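Local coordinates for protein cellobiose 2-epimerase (Caldibacillus thermoamylovorans, PDB 5ZHB) that probably catalyses the reversible epimerization of cellobiose at C2 of its reducing-end glucose, giving the mannose-ended disaccharide, at residues Arg334-Asp337 with Tyr338-Tyr342. Numbering follows the deposited sequence.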
ATOM      1  N   ARG A 334     -12.153  -0.866  18.682  1.00 23.31           N
ATOM      2  CA  ARG A 334     -12.998   0.280  18.430  1.00 26.38           C
ATOM      3  C   ARG A 334     -12.941   0.727  16.965  1.00 26.71           C
ATOM      4  O   ARG A 334     -13.946   1.167  16.410  1.00 24.89           O
ATOM      5  CB  ARG A 334     -12.623   1.472  19.314  1.00 27.06           C
ATOM      6  CG  ARG A 334     -12.840   1.148  20.786  1.00 31.17           C
ATOM      7  CD  ARG A 334     -12.337   2.298  21.651  1.00 32.02           C
ATOM      8  NE  ARG A 334     -13.289   3.402  21.570  1.00 33.65           N
ATOM      9  CZ  ARG A 334     -13.045   4.702  21.485  1.00 38.49           C
ATOM     10  NH1 ARG A 334     -11.818   5.189  21.400  1.00 44.83           N
ATOM     11  NH2 ARG A 334     -14.068   5.527  21.454  1.00 38.39           N
ATOM     12  N   ILE A 335     -11.780   0.619  16.314  1.00 25.27           N
ATOM     13  CA  ILE A 335     -11.745   0.909  14.885  1.00 25.10           C
ATOM     14  C   ILE A 335     -12.651  -0.085  14.158  1.00 23.19           C
ATOM     15  O   ILE A 335     -13.380   0.293  13.246  1.00 25.25           O
ATOM     16  CB  ILE A 335     -10.315   0.850  14.316  1.00 25.11           C
ATOM     17  CG1 ILE A 335      -9.393   1.859  15.002  1.00 23.45           C
ATOM     18  CG2 ILE A 335     -10.336   1.056  12.793  1.00 24.35           C
ATOM     19  CD1 ILE A 335      -7.927   1.534  14.794  1.00 24.71           C
ATOM     20  N   TRP A 336     -12.560  -1.361  14.521  1.00 24.52           N
ATOM     21  CA  TRP A 336     -13.328  -2.363  13.820  1.00 22.33           C
ATOM     22  C   TRP A 336     -14.823  -2.097  13.948  1.00 25.68           C
ATOM     23  O   TRP A 336     -15.557  -2.149  12.956  1.00 24.55           O
ATOM     24  CB  TRP A 336     -12.975  -3.751  14.317  1.00 25.75           C
ATOM     25  CG  TRP A 336     -13.747  -4.834  13.616  1.00 26.32           C
ATOM     26  CD1 TRP A 336     -14.445  -5.830  14.227  1.00 25.50           C
ATOM     27  CD2 TRP A 336     -13.852  -5.069  12.197  1.00 25.57           C
ATOM     28  NE1 TRP A 336     -15.003  -6.657  13.294  1.00 27.95           N
ATOM     29  CE2 TRP A 336     -14.643  -6.233  12.041  1.00 27.72           C
ATOM     30  CE3 TRP A 336     -13.371  -4.434  11.047  1.00 26.27           C
ATOM     31  CZ2 TRP A 336     -14.955  -6.765  10.796  1.00 25.50           C
ATOM     32  CZ3 TRP A 336     -13.682  -4.975   9.805  1.00 23.92           C
ATOM     33  CH2 TRP A 336     -14.446  -6.128   9.690  1.00 25.53           C
ATOM     34  N   ASP A 337     -15.283  -1.758  15.156  1.00 28.96           N
ATOM     35  CA  ASP A 337     -16.679  -1.387  15.334  1.00 32.88           C
ATOM     36  C   ASP A 337     -17.094  -0.212  14.468  1.00 28.57           C
ATOM     37  O   ASP A 337     -18.191  -0.198  13.916  1.00 27.79           O
ATOM     38  CB  ASP A 337     -17.010  -0.988  16.762  1.00 38.24           C
ATOM     39  CG  ASP A 337     -17.630  -2.147  17.513  1.00 45.06           C
ATOM     40  OD1 ASP A 337     -18.699  -2.625  17.045  1.00 46.68           O
ATOM     41  OD2 ASP A 337     -17.003  -2.595  18.494  1.00 49.87           O
ATOM     42  N   TYR A 338     -16.255   0.821  14.424  1.00 25.65           N
ATOM     43  CA  TYR A 338     -16.537   1.951  13.565  1.00 26.09           C
ATOM     44  C   TYR A 338     -16.669   1.486  12.108  1.00 25.14           C
ATOM     45  O   TYR A 338     -17.593   1.912  11.402  1.00 26.83           O
ATOM     46  CB  TYR A 338     -15.427   2.994  13.658  1.00 23.27           C
ATOM     47  CG  TYR A 338     -15.707   4.195  12.785  1.00 24.20           C
ATOM     48  CD1 TYR A 338     -16.395   5.306  13.259  1.00 25.67           C
ATOM     49  CD2 TYR A 338     -15.268   4.207  11.466  1.00 24.56           C
ATOM     50  CE1 TYR A 338     -16.669   6.388  12.434  1.00 28.27           C
ATOM     51  CE2 TYR A 338     -15.565   5.262  10.637  1.00 24.02           C
ATOM     52  CZ  TYR A 338     -16.250   6.359  11.117  1.00 26.07           C
ATOM     53  OH  TYR A 338     -16.475   7.373  10.234  1.00 26.78           O
ATOM     54  N   VAL A 339     -15.695   0.669  11.665  1.00 23.22           N
ATOM     55  CA  VAL A 339     -15.614   0.203  10.292  1.00 23.41           C
ATOM     56  C   VAL A 339     -16.868  -0.601   9.915  1.00 24.42           C
ATOM     57  O   VAL A 339     -17.411  -0.436   8.819  1.00 24.17           O
ATOM     58  CB  VAL A 339     -14.337  -0.617  10.028  1.00 21.88           C
ATOM     59  CG1 VAL A 339     -14.379  -1.357   8.701  1.00 24.43           C
ATOM     60  CG2 VAL A 339     -13.097   0.268  10.049  1.00 23.80           C
ATOM     61  N   LYS A 340     -17.292  -1.527  10.772  1.00 23.69           N
ATOM     62  CA  LYS A 340     -18.518  -2.264  10.501  1.00 26.06           C
ATOM     63  C   LYS A 340     -19.719  -1.343  10.494  1.00 27.61           C
ATOM     64  O   LYS A 340     -20.600  -1.539   9.684  1.00 29.60           O
ATOM     65  CB  LYS A 340     -18.815  -3.343  11.537  1.00 28.61           C
ATOM     66  CG  LYS A 340     -17.887  -4.522  11.434  1.00 28.45           C
ATOM     67  CD  LYS A 340     -18.351  -5.590  12.409  1.00 32.31           C
ATOM     68  CE  LYS A 340     -18.239  -5.096  13.831  1.00 33.15           C
ATOM     69  NZ  LYS A 340     -18.226  -6.259  14.729  1.00 36.41           N
ATOM     70  N   THR A 341     -19.746  -0.320  11.362  1.00 31.27           N
ATOM     71  CA  THR A 341     -20.901   0.551  11.452  1.00 28.57           C
ATOM     72  C   THR A 341     -20.982   1.531  10.284  1.00 29.82           C
ATOM     73  O   THR A 341     -22.096   1.808   9.860  1.00 28.69           O
ATOM     74  CB  THR A 341     -20.986   1.312  12.770  1.00 30.95           C
ATOM     75  OG1 THR A 341     -20.969   0.268  13.723  1.00 29.50           O
ATOM     76  CG2 THR A 341     -22.254   2.145  12.899  1.00 31.78           C
ATOM     77  N   TYR A 342     -19.865   2.099   9.810  1.00 25.05           N
ATOM     78  CA  TYR A 342     -19.933   3.201   8.880  1.00 25.05           C
ATOM     79  C   TYR A 342     -19.225   2.964   7.552  1.00 23.98           C
ATOM     80  O   TYR A 342     -19.572   3.637   6.586  1.00 25.05           O
ATOM     81  CB  TYR A 342     -19.322   4.453   9.520  1.00 30.44           C
ATOM     82  CG  TYR A 342     -20.050   4.912  10.774  1.00 33.69           C
ATOM     83  CD1 TYR A 342     -21.293   5.530  10.682  1.00 38.10           C
ATOM     84  CD2 TYR A 342     -19.507   4.737  12.042  1.00 37.08           C
ATOM     85  CE1 TYR A 342     -21.983   5.940  11.812  1.00 35.13           C
ATOM     86  CE2 TYR A 342     -20.179   5.165  13.182  1.00 37.97           C
ATOM     87  CZ  TYR A 342     -21.419   5.769  13.059  1.00 39.23           C
ATOM     88  OH  TYR A 342     -22.110   6.206  14.149  1.00 41.03           O
TER
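Four successive i to i+4 bonds, Tyr338 N to Arg334 O, Val339 N to Ile335 O, Lys340 N to Trp336 O (2.9 Å, 170° at the hydrogen) and Thr341 N to Asp337 O, carry the helix from Arg334 to Thr341, and it widens into a pi-type turn at 339-342. Asp337 O is gripped twice: Thr341 OG1 also donates to it at 2.8 Å. The hydroxyl and the amide N reach this oxygen from opposite faces of its carbonyl plane; the first torsion of Thr341 sets OG1 beside its own N.

Lys340 lies across one face of the Trp336 indole. Its CG stands 3.9 Å from the centroid of the six-membered ring and 21° off the ring normal, a CH-pi contact, and the bend at chi3 (-64°) brings Lys340 CE to 3.6 Å from Trp336 NE1. Both polar ends converge on Glu7 OE1, which accepts a hydrogen bond from Trp336 NE1 and forms a salt bridge with Lys340 NZ. Asp337 OD1, 4.3 Å from that NZ, is beyond salt-bridge range but may add to the local field. A leucine in place of Trp336 would probably leave Glu7 without its indole donor and the lysine methylenes without a flat surface to rest on.

On the buried side, Val339 divides its branches: CG1 meets Trp336 CZ3 at 3.8 Å, while CG2 meets Ile335 CG2 at 4.0 Å. Ile335 packs on Ala312, Met313 and Phe316 of helix 306-323, and Trp336 meets Phe8 of helix 2-21 edge-to-face, helix-to-helix packing consistent with the (alpha/alpha)6 barrel of this family.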